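SmhA (Serratia marcescens, PDB 7A27) is the A component of the tripartite alpha-pore-forming toxin Smh, here in its soluble form, and probably acts with its partner proteins in perforating target membranes. Local coordinates at residues L36-L41 with M232-Q237; S30-L35 with Q285-T290; I201-P206 with V262-L267; A135-L140 with T290-E295; E192-L197 with K353-G358. All blocks are in the same frame, centred on the assembly; numbering follows the deposited sequence.

Overall arrangement
Starting at the N terminus, helix 14-37 makes interaction 2, whose 250-residue span is the longest of the five, by packing S30-L35 on helix 272-299. Its C-terminal exit then reaches hairpin strand 230-237 in interaction 1, wholly within that span. Helix 104-155 meets the next turns of helix 272-299 in interaction 4, which crosses interactions 1 and 2 and shares T290 with the latter. The linker 192-197 is held by helix 325-358 in interaction 5, crossing 1, 2 and 4. Interaction 3 joins hairpin strand 198-206 to helix 247-268. It crosses interaction 1 and lies within the spans of 2, 4 and 5. Interactions 1 and 3 thus tie the hairpin to two helices.

Interaction 1 (L36-L41 with M232-Q237); sequences LSQQLL and MISGIQ
Q38, the first residue to leave helical geometry at the end of helix 14-37, lays its carboxamide against the backbone of strand 230-237 and bonds to it with both ends. OE1 of Q38 accepts from S234 N at 2.9 Å, a nearly straight bond (171°) that arrives in the plane of the carbonyl. NE2 of Q38 donates to M232 O at 2.8 Å, here from above the plane of the acceptor carbonyl. The two strand groups flank I233, and the carboxamide, with its oxygen and an N-H on one side, spans both. CG of Q38 is anti to the backbone N, and a bend at chi2 (55°) turns the amide to the strand. Its NE2 also donates to Q39 O, which helps fix the rotation of the amide, while Q283 supplies a further donor to OE1.

Q39 reaches out with an extended chain. Its OE1 takes the hydrogen of M232 N at 2.8 Å, nearly along the C=O axis, and lies 3.4 Å from M232 CB, while the thioether of M232 turns off from the glutamine. S234 places CB 3.5 Å from OE1 of Q38. I233, by contrast, bonds through its backbone to V202 and A203 of strand 198-206. Two glutamines thus dock a helix terminus on a two-stranded antiparallel hairpin, an arrangement consistent with the beta-tongue and helical bundle of soluble ClyA-type toxins.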
# COMPACT_ATOMS: atom_id res chain seq x y z
N LEU A 36 2.33 -7.56 -13.55
CA LEU A 36 1.87 -7.15 -14.91
C LEU A 36 3.05 -7.03 -15.87
O LEU A 36 2.78 -7.06 -17.09
CB LEU A 36 1.11 -5.82 -14.81
CG LEU A 36 -0.22 -5.90 -14.08
CD1 LEU A 36 -0.72 -4.52 -13.68
CD2 LEU A 36 -1.25 -6.63 -14.91
N SER A 37 4.28 -6.87 -15.37
CA SER A 37 5.51 -6.74 -16.20
C SER A 37 6.10 -8.12 -16.48
O SER A 37 6.68 -8.31 -17.55
CB SER A 37 6.54 -5.84 -15.53
OG SER A 37 6.00 -4.55 -15.32
N GLN A 38 5.93 -9.03 -15.54
CA GLN A 38 6.44 -10.42 -15.61
C GLN A 38 5.97 -11.05 -16.92
O GLN A 38 4.78 -10.99 -17.22
CB GLN A 38 5.95 -11.22 -14.39
CG GLN A 38 6.32 -12.69 -14.42
CD GLN A 38 7.80 -12.91 -14.58
OE1 GLN A 38 8.62 -12.35 -13.85
NE2 GLN A 38 8.16 -13.73 -15.56
N GLN A 39 6.92 -11.60 -17.67
CA GLN A 39 6.72 -12.41 -18.89
C GLN A 39 5.74 -13.54 -18.53
O GLN A 39 5.92 -14.15 -17.48
CB GLN A 39 8.09 -12.95 -19.30
CG GLN A 39 8.24 -13.40 -20.75
CD GLN A 39 9.52 -14.17 -21.02
OE1 GLN A 39 10.07 -14.83 -20.14
NE2 GLN A 39 9.97 -14.13 -22.27
N LEU A 40 4.73 -13.78 -19.35
CA LEU A 40 3.76 -14.91 -19.21
C LEU A 40 4.48 -16.20 -19.60
O LEU A 40 5.56 -16.15 -20.23
CB LEU A 40 2.56 -14.67 -20.14
CG LEU A 40 1.59 -13.56 -19.72
CD1 LEU A 40 0.90 -12.93 -20.91
CD2 LEU A 40 0.58 -14.10 -18.73
N LEU A 41 3.91 -17.34 -19.21
CA LEU A 41 4.41 -18.68 -19.62
C LEU A 41 3.72 -18.98 -20.95
O LEU A 41 2.48 -18.99 -20.94
CB LEU A 41 4.06 -19.71 -18.54
CG LEU A 41 4.45 -21.16 -18.86
CD1 LEU A 41 5.95 -21.28 -19.03
CD2 LEU A 41 3.94 -22.09 -17.79
N MET A 232 11.85 -15.84 -18.26
CA MET A 232 12.61 -14.72 -17.63
C MET A 232 11.87 -14.17 -16.40
O MET A 232 10.73 -13.69 -16.56
CB MET A 232 12.87 -13.58 -18.63
CG MET A 232 13.62 -14.07 -19.86
SD MET A 232 15.31 -14.60 -19.42
CE MET A 232 16.19 -13.13 -19.97
N ILE A 233 12.55 -14.18 -15.25
CA ILE A 233 11.99 -13.77 -13.93
C ILE A 233 12.34 -12.31 -13.64
O ILE A 233 13.54 -11.96 -13.58
CB ILE A 233 12.50 -14.69 -12.81
CG1 ILE A 233 12.12 -16.14 -13.10
CG2 ILE A 233 12.01 -14.21 -11.46
CD1 ILE A 233 12.78 -17.18 -12.21
N SER A 234 11.31 -11.48 -13.47
CA SER A 234 11.41 -10.04 -13.16
C SER A 234 11.42 -9.90 -11.64
O SER A 234 10.71 -10.67 -10.95
CB SER A 234 10.29 -9.25 -13.81
OG SER A 234 10.26 -9.45 -15.23
N GLY A 235 12.23 -8.98 -11.12
CA GLY A 235 12.32 -8.70 -9.68
C GLY A 235 12.43 -7.22 -9.43
O GLY A 235 12.99 -6.51 -10.32
N ILE A 236 11.91 -6.75 -8.29
CA ILE A 236 12.01 -5.33 -7.85
C ILE A 236 13.49 -5.01 -7.68
O ILE A 236 14.26 -5.94 -7.34
CB ILE A 236 11.26 -5.06 -6.52
CG1 ILE A 236 9.78 -5.43 -6.59
CG2 ILE A 236 11.45 -3.62 -6.09
CD1 ILE A 236 8.98 -4.65 -7.59
N GLN A 237 13.88 -3.75 -7.89
CA GLN A 237 15.27 -3.26 -7.69
C GLN A 237 15.20 -1.85 -7.11
O GLN A 237 14.18 -1.18 -7.28
CB GLN A 237 16.02 -3.25 -9.01
CG GLN A 237 17.45 -3.77 -8.86
CD GLN A 237 17.55 -5.28 -8.88
OE1 GLN A 237 16.89 -5.99 -9.66
NE2 GLN A 237 18.55 -5.75 -8.16

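Interaction 2 (S30-L35 with Q285-T290); sequences SYSNLL and QLFVDT
L286 comes down on the ring of Y31 almost exactly along its normal: CB sits 3.5 Å from the ring centroid and only 1° off the perpendicular, a CH-pi contact over the face. The leucine branches spread beyond it, CD1 lying 3.4 Å from Y31 CE1 while CD2 reaches toward the tyrosine hydroxyl. Both residues have CG anti to their own carbonyl carbon, and the two side chains cross at about a right angle. T290 closes on the rim of the same ring, its CG2 at 3.6 Å from Y31 CE2.

The helices that carry these groups, 14-37 and 272-299, run antiparallel as neighbours in the long helical bundle, consistent with the soluble form of an alpha-pore-forming toxin, and the axes of the two short segments pass 9.1 Å apart. F287 has CG anti to the backbone N (chi1 174°), which sets its ring beside S32 and L35. L35 crosses it at about a right angle, placing CD1 3.6 Å from F287 CB. S32 OG, whose hydrogen-bond partner is N28 O one turn earlier, lies alongside F287 CE1. Helices 48-96 and 104-155 add Q64 and L140 around the phenylalanine, and I236 of the hairpin packs beside Y31.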
# COMPACT_ATOMS: atom_id res chain seq x y z
N SER A 30 3.54 -1.21 -6.60
CA SER A 30 4.79 -1.69 -7.23
C SER A 30 4.70 -3.21 -7.43
O SER A 30 5.14 -3.68 -8.47
CB SER A 30 6.02 -1.30 -6.44
OG SER A 30 6.16 0.11 -6.31
N TYR A 31 4.13 -3.95 -6.48
CA TYR A 31 3.96 -5.43 -6.59
C TYR A 31 2.92 -5.74 -7.67
O TYR A 31 3.05 -6.79 -8.29
CB TYR A 31 3.63 -6.08 -5.25
CG TYR A 31 4.76 -6.11 -4.25
CD1 TYR A 31 6.07 -6.32 -4.65
CD2 TYR A 31 4.51 -6.03 -2.90
CE1 TYR A 31 7.11 -6.36 -3.73
CE2 TYR A 31 5.53 -6.08 -1.96
CZ TYR A 31 6.83 -6.24 -2.39
OH TYR A 31 7.83 -6.29 -1.49
N SER A 32 1.94 -4.87 -7.88
CA SER A 32 0.97 -5.02 -9.00
C SER A 32 1.72 -4.83 -10.32
O SER A 32 1.50 -5.64 -11.22
CB SER A 32 -0.17 -4.06 -8.91
OG SER A 32 -0.85 -4.26 -7.69
N ASN A 33 2.57 -3.80 -10.40
CA ASN A 33 3.34 -3.51 -11.63
C ASN A 33 4.28 -4.68 -11.93
O ASN A 33 4.50 -4.97 -13.13
CB ASN A 33 4.12 -2.20 -11.52
CG ASN A 33 3.25 -0.98 -11.73
OD1 ASN A 33 2.40 -0.95 -12.63
ND2 ASN A 33 3.50 0.04 -10.92
N LEU A 34 4.81 -5.33 -10.90
CA LEU A 34 5.74 -6.46 -11.07
C LEU A 34 4.97 -7.64 -11.69
O LEU A 34 5.48 -8.23 -12.63
CB LEU A 34 6.36 -6.83 -9.72
CG LEU A 34 7.40 -7.95 -9.77
CD1 LEU A 34 8.66 -7.52 -10.50
CD2 LEU A 34 7.76 -8.39 -8.37
N LEU A 35 3.78 -7.95 -11.19
CA LEU A 35 2.92 -9.06 -11.70
C LEU A 35 2.52 -8.83 -13.16
O LEU A 35 2.39 -9.85 -13.91
CB LEU A 35 1.67 -9.15 -10.84
CG LEU A 35 1.85 -9.89 -9.52
CD1 LEU A 35 0.61 -9.70 -8.67
CD2 LEU A 35 2.11 -11.37 -9.77
N GLN A 285 2.69 -13.93 -3.53
CA GLN A 285 2.90 -13.80 -2.06
C GLN A 285 3.08 -12.32 -1.74
O GLN A 285 2.36 -11.84 -0.88
CB GLN A 285 4.11 -14.61 -1.61
CG GLN A 285 4.31 -14.74 -0.10
CD GLN A 285 3.41 -15.80 0.49
OE1 GLN A 285 3.49 -16.98 0.15
NE2 GLN A 285 2.53 -15.36 1.39
N LEU A 286 4.00 -11.61 -2.41
CA LEU A 286 4.29 -10.19 -2.10
C LEU A 286 3.01 -9.37 -2.24
O LEU A 286 2.71 -8.59 -1.33
CB LEU A 286 5.38 -9.63 -3.02
CG LEU A 286 6.76 -10.23 -2.83
CD1 LEU A 286 7.73 -9.67 -3.87
CD2 LEU A 286 7.27 -9.97 -1.41
N PHE A 287 2.29 -9.58 -3.35
CA PHE A 287 1.03 -8.86 -3.68
C PHE A 287 -0.04 -9.15 -2.63
O PHE A 287 -0.56 -8.19 -2.04
CB PHE A 287 0.55 -9.21 -5.08
CG PHE A 287 -0.79 -8.62 -5.46
CD1 PHE A 287 -0.93 -7.27 -5.71
CD2 PHE A 287 -1.89 -9.43 -5.60
CE1 PHE A 287 -2.16 -6.72 -6.04
CE2 PHE A 287 -3.11 -8.90 -5.98
CZ PHE A 287 -3.25 -7.54 -6.19
N VAL A 288 -0.33 -10.43 -2.37
CA VAL A 288 -1.43 -10.83 -1.45
C VAL A 288 -1.08 -10.45 -0.01
O VAL A 288 -2.00 -10.03 0.71
CB VAL A 288 -1.73 -12.33 -1.57
CG1 VAL A 288 -2.72 -12.79 -0.52
CG2 VAL A 288 -2.26 -12.66 -2.96
N ASP A 289 0.16 -10.63 0.43
CA ASP A 289 0.56 -10.29 1.82
C ASP A 289 0.34 -8.79 2.03
O ASP A 289 -0.30 -8.42 3.05
CB ASP A 289 2.01 -10.66 2.15
CG ASP A 289 2.30 -12.14 2.40
OD1 ASP A 289 1.33 -12.91 2.61
OD2 ASP A 289 3.50 -12.49 2.39
N THR A 290 0.83 -7.93 1.12
CA THR A 290 0.73 -6.46 1.35
C THR A 290 -0.70 -6.02 1.06
O THR A 290 -1.09 -4.97 1.61
CB THR A 290 1.85 -5.67 0.66
OG1 THR A 290 1.52 -5.51 -0.71
CG2 THR A 290 3.20 -6.32 0.83

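Interaction 3 (I201-P206 with V262-L267); sequences IVAAVP and VAYRAL
With CG anti to its carbonyl carbon and beside the backbone N (chi1 -80°), Y264 of helix 247-268 swings its phenol across to strand 198-206. R265 begins in the same way, runs extended through chi2, then bends at chi3 (69°), so that its guanidinium turns back toward the end of the strand.

The Y264 ring spans two strand residues, one at each delta carbon. CB of A203 approaches CD2 of Y264 at 3.9 Å, while V205 CG2 stands more loosely at 4.4 Å from CD1 of the same ring. Between them A204 turns its methyl away, and it is the backbone that takes part: A204 O lies 3.9 Å from Y264 CB. Further along, P206 CG rests 4.3 Å from R265 NH2 at the more exposed margin.

Strand and helix run almost parallel, at 8° over these segments, with axes 7.4 Å apart. The helix follows the antiparallel hairpin 198-206/230-237 in sequence and packs back along it. The tyrosine ring is further enclosed by I233 of the second strand, by I169 and N173 of helix 160-188 and by S275 and S279 of helix 272-299.

What joins the two segments is therefore mainly van der Waals contact of A203 and V205 with the Y264 ring, with no polar bond between them. Here fit of shape does the work; a directed bond between helix and hairpin comes elsewhere, where Y257 OH and I236 O are hydrogen-bonded.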
# COMPACT_ATOMS: atom_id res chain seq x y z
N ILE A 201 15.41 -8.11 -15.05
CA ILE A 201 15.45 -9.60 -15.05
C ILE A 201 16.51 -9.97 -14.01
O ILE A 201 17.58 -9.32 -14.00
CB ILE A 201 15.75 -10.17 -16.45
CG1 ILE A 201 14.83 -9.60 -17.53
CG2 ILE A 201 15.79 -11.70 -16.40
CD1 ILE A 201 13.36 -9.77 -17.26
N VAL A 202 16.22 -10.92 -13.11
CA VAL A 202 17.13 -11.30 -11.99
C VAL A 202 17.54 -12.77 -12.08
O VAL A 202 18.61 -13.13 -11.54
CB VAL A 202 16.46 -11.00 -10.64
CG1 VAL A 202 16.19 -9.51 -10.48
CG2 VAL A 202 15.18 -11.80 -10.46
N ALA A 203 16.72 -13.58 -12.73
CA ALA A 203 16.90 -15.04 -12.88
C ALA A 203 16.22 -15.54 -14.15
O ALA A 203 15.52 -14.75 -14.81
CB ALA A 203 16.33 -15.73 -11.67
N ALA A 204 16.41 -16.81 -14.47
CA ALA A 204 15.88 -17.45 -15.68
C ALA A 204 15.74 -18.95 -15.45
O ALA A 204 16.50 -19.49 -14.63
CB ALA A 204 16.80 -17.14 -16.82
N VAL A 205 14.80 -19.57 -16.16
CA VAL A 205 14.49 -21.02 -16.07
C VAL A 205 14.61 -21.64 -17.46
O VAL A 205 13.70 -21.48 -18.26
CB VAL A 205 13.08 -21.27 -15.49
CG1 VAL A 205 12.79 -22.76 -15.28
CG2 VAL A 205 12.87 -20.51 -14.19
N PRO A 206 15.73 -22.31 -17.80
CA PRO A 206 15.81 -23.07 -19.05
C PRO A 206 14.67 -24.10 -19.13
O PRO A 206 14.41 -24.73 -18.13
CB PRO A 206 17.16 -23.79 -18.95
CG PRO A 206 17.98 -22.93 -17.99
CD PRO A 206 16.98 -22.32 -17.03
N VAL A 262 21.29 -18.90 -9.63
CA VAL A 262 22.03 -20.19 -9.52
C VAL A 262 21.06 -21.30 -9.10
O VAL A 262 21.09 -22.39 -9.73
CB VAL A 262 23.21 -20.06 -8.53
CG1 VAL A 262 23.80 -21.40 -8.12
CG2 VAL A 262 24.30 -19.14 -9.07
N ALA A 263 20.22 -21.03 -8.10
CA ALA A 263 19.29 -22.01 -7.49
C ALA A 263 18.22 -22.46 -8.49
O ALA A 263 17.87 -23.67 -8.43
CB ALA A 263 18.67 -21.45 -6.24
N TYR A 264 17.70 -21.56 -9.34
CA TYR A 264 16.67 -21.91 -10.37
C TYR A 264 17.35 -22.78 -11.45
O TYR A 264 16.75 -23.78 -11.88
CB TYR A 264 15.96 -20.70 -10.95
CG TYR A 264 14.84 -20.09 -10.13
CD1 TYR A 264 13.66 -20.77 -9.90
CD2 TYR A 264 14.93 -18.80 -9.64
CE1 TYR A 264 12.62 -20.21 -9.17
CE2 TYR A 264 13.90 -18.22 -8.90
CZ TYR A 264 12.73 -18.92 -8.66
OH TYR A 264 11.75 -18.33 -7.92
N ARG A 265 18.58 -22.44 -11.84
CA ARG A 265 19.34 -23.22 -12.86
C ARG A 265 19.44 -24.67 -12.37
O ARG A 265 19.25 -25.59 -13.19
CB ARG A 265 20.72 -22.60 -13.12
CG ARG A 265 20.70 -21.15 -13.56
CD ARG A 265 22.04 -20.62 -14.03
NE ARG A 265 22.36 -21.27 -15.29
CZ ARG A 265 21.81 -20.98 -16.49
NH1 ARG A 265 22.20 -21.62 -17.58
NH2 ARG A 265 20.87 -20.04 -16.61
N ALA A 266 19.68 -24.87 -11.08
CA ALA A 266 19.81 -26.19 -10.42
C ALA A 266 18.49 -26.97 -10.45
O ALA A 266 18.48 -28.10 -10.97
CB ALA A 266 20.29 -26.01 -9.00
N LEU A 267 17.42 -26.41 -9.91
CA LEU A 267 16.10 -27.08 -9.84
C LEU A 267 15.55 -27.36 -11.26
O LEU A 267 14.87 -28.39 -11.45
CB LEU A 267 15.14 -26.20 -9.04
CG LEU A 267 13.73 -26.76 -8.86
CD1 LEU A 267 13.76 -28.15 -8.23
CD2 LEU A 267 12.85 -25.82 -8.04

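Interaction 4 (A135-L140 with T290-E295); sequences AKREML and TYVLTE
T290 O is gripped twice from one residue, by the backbone N of T294 at 2.9 Å and by its hydroxyl, OG1, at 2.8 Å, an added tie along this turn of helix 272-299. Across the contact the polar link is a salt bridge. R137 runs fully extended from CG to NE and brings NH1 to 2.9 Å from E295 OE1. The carboxylate lies at the edge of the guanidinium, but its own plane is turned 64° from it, and the bond is rather bent (140°). One face of the guanidinium rests on V292, CG1 being 3.9 Å from CZ of R137. E141 takes the NE of R137 in a second salt bridge, and H130 bonds weakly to OE2 of E295, so both charges have further company.

Helices 104-155 and 272-299 are antiparallel members of the elongated helical bundle, and their short segments pass with axes 10.0 Å apart. One turn before E295 comes the ring of Y291. L140 lays CD1 over one face, 3.8 Å from the centroid and 12° off the normal, in a CH-pi contact. At the far end of the tyrosine, OH meets the CB and CG of K136, whose chain then bends away toward Q64 and V67 of helix 48-96.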
# COMPACT_ATOMS: atom_id res chain seq x y z
N ALA A 135 -13.55 -7.69 0.79
CA ALA A 135 -14.13 -8.61 -0.20
C ALA A 135 -13.02 -9.23 -1.06
O ALA A 135 -13.01 -10.45 -1.24
CB ALA A 135 -15.14 -7.88 -1.05
N LYS A 136 -12.12 -8.40 -1.59
CA LYS A 136 -10.99 -8.87 -2.41
C LYS A 136 -10.12 -9.79 -1.55
O LYS A 136 -9.78 -10.89 -2.03
CB LYS A 136 -10.16 -7.71 -2.96
CG LYS A 136 -10.73 -7.00 -4.18
CD LYS A 136 -10.85 -7.97 -5.36
CE LYS A 136 -11.07 -7.34 -6.72
NZ LYS A 136 -12.34 -6.59 -6.85
N ARG A 137 -9.77 -9.38 -0.34
CA ARG A 137 -8.92 -10.22 0.54
C ARG A 137 -9.52 -11.64 0.61
O ARG A 137 -8.77 -12.61 0.38
CB ARG A 137 -8.82 -9.60 1.94
CG ARG A 137 -8.08 -10.48 2.93
CD ARG A 137 -8.11 -9.91 4.33
NE ARG A 137 -7.58 -10.90 5.27
CZ ARG A 137 -7.37 -10.68 6.56
NH1 ARG A 137 -7.61 -9.48 7.07
NH2 ARG A 137 -6.90 -11.65 7.32
N GLU A 138 -10.82 -11.74 0.86
CA GLU A 138 -11.55 -13.02 1.06
C GLU A 138 -11.53 -13.86 -0.23
O GLU A 138 -11.77 -15.08 -0.11
CB GLU A 138 -12.95 -12.76 1.60
CG GLU A 138 -12.93 -12.31 3.06
CD GLU A 138 -14.19 -11.66 3.60
OE1 GLU A 138 -15.25 -11.84 2.97
OE2 GLU A 138 -14.11 -10.95 4.66
N MET A 139 -11.24 -13.27 -1.40
CA MET A 139 -11.16 -14.01 -2.69
C MET A 139 -9.69 -14.31 -3.02
O MET A 139 -9.42 -15.39 -3.58
CB MET A 139 -11.81 -13.25 -3.85
CG MET A 139 -10.86 -12.34 -4.61
SD MET A 139 -10.93 -12.39 -6.43
CE MET A 139 -9.51 -13.40 -6.88
N LEU A 140 -8.76 -13.42 -2.65
CA LEU A 140 -7.30 -13.58 -2.91
C LEU A 140 -6.69 -14.69 -2.03
O LEU A 140 -5.87 -15.44 -2.58
CB LEU A 140 -6.59 -12.25 -2.64
CG LEU A 140 -6.74 -11.19 -3.74
CD1 LEU A 140 -6.23 -9.85 -3.26
CD2 LEU A 140 -5.99 -11.61 -4.99
N THR A 290 0.83 -7.93 1.12
CA THR A 290 0.73 -6.46 1.35
C THR A 290 -0.70 -6.02 1.06
O THR A 290 -1.09 -4.97 1.61
CB THR A 290 1.85 -5.67 0.66
OG1 THR A 290 1.52 -5.51 -0.71
CG2 THR A 290 3.20 -6.32 0.83
N TYR A 291 -1.48 -6.77 0.28
CA TYR A 291 -2.92 -6.44 0.09
C TYR A 291 -3.60 -6.57 1.45
O TYR A 291 -4.36 -5.69 1.85
CB TYR A 291 -3.60 -7.34 -0.94
CG TYR A 291 -4.88 -6.77 -1.50
CD1 TYR A 291 -6.07 -6.80 -0.80
CD2 TYR A 291 -4.89 -6.19 -2.76
CE1 TYR A 291 -7.24 -6.28 -1.33
CE2 TYR A 291 -6.04 -5.65 -3.30
CZ TYR A 291 -7.22 -5.70 -2.59
OH TYR A 291 -8.34 -5.17 -3.16
N VAL A 292 -3.30 -7.66 2.15
CA VAL A 292 -3.86 -7.96 3.50
C VAL A 292 -3.48 -6.83 4.46
O VAL A 292 -4.35 -6.39 5.24
CB VAL A 292 -3.41 -9.35 4.00
CG1 VAL A 292 -3.76 -9.55 5.45
CG2 VAL A 292 -4.00 -10.47 3.18
N LEU A 293 -2.23 -6.37 4.43
CA LEU A 293 -1.76 -5.28 5.33
C LEU A 293 -2.48 -3.99 4.95
O LEU A 293 -2.80 -3.21 5.86
CB LEU A 293 -0.24 -5.11 5.27
CG LEU A 293 0.58 -6.21 5.96
CD1 LEU A 293 2.05 -5.81 5.97
CD2 LEU A 293 0.11 -6.46 7.38
N THR A 294 -2.76 -3.78 3.66
CA THR A 294 -3.47 -2.57 3.18
C THR A 294 -4.87 -2.61 3.80
O THR A 294 -5.21 -1.66 4.48
CB THR A 294 -3.40 -2.45 1.66
OG1 THR A 294 -2.02 -2.39 1.30
CG2 THR A 294 -4.12 -1.24 1.11
N GLU A 295 -5.59 -3.73 3.66
CA GLU A 295 -6.94 -3.95 4.22
C GLU A 295 -6.93 -3.67 5.73
O GLU A 295 -7.86 -3.00 6.18
CB GLU A 295 -7.39 -5.38 3.96
CG GLU A 295 -8.82 -5.68 4.40
CD GLU A 295 -9.03 -6.14 5.83
OE1 GLU A 295 -8.08 -6.66 6.43
OE2 GLU A 295 -10.15 -6.00 6.35

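Interaction 5 (E192-L197 with K353-G358); sequences EGVVQL and KANYAG
The carboxamide of N355 bonds with both its ends to the backbone of the linker before strand 198-206. ND2 donates to G193 O at 2.9 Å in a nearly straight bond (168°), and OD1 accepts from V195 N at 3.0 Å with more bend (145°). In each case the donor stands above the plane of the accepting carbonyl, so the amide meets the chain somewhat obliquely. G193 O lies in the amide plane of N355, and a second amide one turn back on the helix, that of N351, bonds to the same oxygen.

The two gripped groups bracket V194, whose CA comes to 3.3 Å from N355 OD1. V195 crosses the asparagine at about a right angle, its CG2 resting 3.9 Å from CG of N355, and it also touches F188 and N359. That last residue belongs to a calcium site seen for this protein, although no calcium is bound in this model. Farther out, Q196 and G358 only skirt each other at the exposed edge.

Because N355 answers backbone groups of G193 and V195, its buried side chain, with N351 sharing G193 O, helps hold this irregular segment against helix 325-358, where V195 lies against N359.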
# COMPACT_ATOMS: atom_id res chain seq x y z
N GLU A 192 7.33 11.47 4.21
CA GLU A 192 7.93 12.70 3.63
C GLU A 192 8.78 12.37 2.41
O GLU A 192 9.32 13.30 1.81
CB GLU A 192 8.70 13.45 4.72
CG GLU A 192 7.77 14.15 5.69
CD GLU A 192 8.30 14.37 7.11
OE1 GLU A 192 9.53 14.54 7.25
OE2 GLU A 192 7.47 14.31 8.07
N GLY A 193 8.84 11.10 1.99
CA GLY A 193 9.69 10.69 0.86
C GLY A 193 8.97 10.82 -0.46
O GLY A 193 7.74 10.97 -0.44
N VAL A 194 9.73 10.78 -1.56
CA VAL A 194 9.24 10.75 -2.97
C VAL A 194 9.63 9.38 -3.54
O VAL A 194 10.74 9.24 -4.01
CB VAL A 194 9.81 11.92 -3.79
CG1 VAL A 194 9.32 11.91 -5.23
CG2 VAL A 194 9.48 13.24 -3.10
N VAL A 195 8.71 8.42 -3.43
CA VAL A 195 8.98 6.97 -3.66
C VAL A 195 9.17 6.67 -5.14
O VAL A 195 8.46 7.21 -5.99
CB VAL A 195 7.88 6.07 -3.07
CG1 VAL A 195 7.68 6.37 -1.60
CG2 VAL A 195 6.58 6.15 -3.84
N GLN A 196 10.05 5.70 -5.39
CA GLN A 196 10.36 5.09 -6.69
C GLN A 196 11.01 3.73 -6.40
O GLN A 196 11.94 3.67 -5.58
CB GLN A 196 11.26 6.05 -7.47
CG GLN A 196 11.46 5.72 -8.94
CD GLN A 196 10.43 6.27 -9.90
OE1 GLN A 196 9.21 6.05 -9.78
NE2 GLN A 196 10.93 6.97 -10.91
N LEU A 197 10.53 2.67 -7.04
CA LEU A 197 11.16 1.33 -7.09
C LEU A 197 11.30 0.94 -8.56
O LEU A 197 10.44 1.34 -9.34
CB LEU A 197 10.30 0.33 -6.32
CG LEU A 197 10.37 0.40 -4.79
CD1 LEU A 197 9.58 -0.73 -4.16
CD2 LEU A 197 11.81 0.39 -4.32
N LYS A 353 -0.51 11.87 -2.52
CA LYS A 353 -1.23 11.90 -3.83
C LYS A 353 -0.21 11.99 -4.97
O LYS A 353 -0.44 11.34 -6.01
CB LYS A 353 -2.24 13.05 -3.90
CG LYS A 353 -3.47 12.87 -3.03
CD LYS A 353 -4.38 14.07 -2.98
CE LYS A 353 -5.01 14.36 -4.32
NZ LYS A 353 -5.98 15.48 -4.18
N ALA A 354 0.84 12.80 -4.80
CA ALA A 354 1.94 12.96 -5.78
C ALA A 354 2.65 11.61 -5.93
O ALA A 354 2.99 11.25 -7.06
CB ALA A 354 2.89 14.05 -5.36
N ASN A 355 2.85 10.90 -4.82
CA ASN A 355 3.51 9.57 -4.81
C ASN A 355 2.63 8.54 -5.53
O ASN A 355 3.17 7.81 -6.37
CB ASN A 355 3.87 9.13 -3.39
CG ASN A 355 5.21 9.65 -2.89
OD1 ASN A 355 6.11 9.90 -3.68
ND2 ASN A 355 5.35 9.77 -1.58
N TYR A 356 1.32 8.49 -5.25
CA TYR A 356 0.40 7.54 -5.92
C TYR A 356 0.40 7.81 -7.42
O TYR A 356 0.20 6.86 -8.18
CB TYR A 356 -1.03 7.62 -5.38
CG TYR A 356 -1.28 6.95 -4.05
CD1 TYR A 356 -1.22 5.57 -3.93
CD2 TYR A 356 -1.65 7.67 -2.93
CE1 TYR A 356 -1.47 4.93 -2.72
CE2 TYR A 356 -1.88 7.06 -1.73
CZ TYR A 356 -1.81 5.68 -1.61
OH TYR A 356 -2.08 5.12 -0.39
N ALA A 357 0.60 9.07 -7.83
CA ALA A 357 0.64 9.45 -9.26
C ALA A 357 1.96 8.96 -9.87
O ALA A 357 1.89 8.25 -10.89
CB ALA A 357 0.48 10.94 -9.44
N GLY A 358 3.09 9.29 -9.24
CA GLY A 358 4.45 9.01 -9.73
C GLY A 358 4.78 7.53 -9.71
O GLY A 358 5.39 7.04 -10.69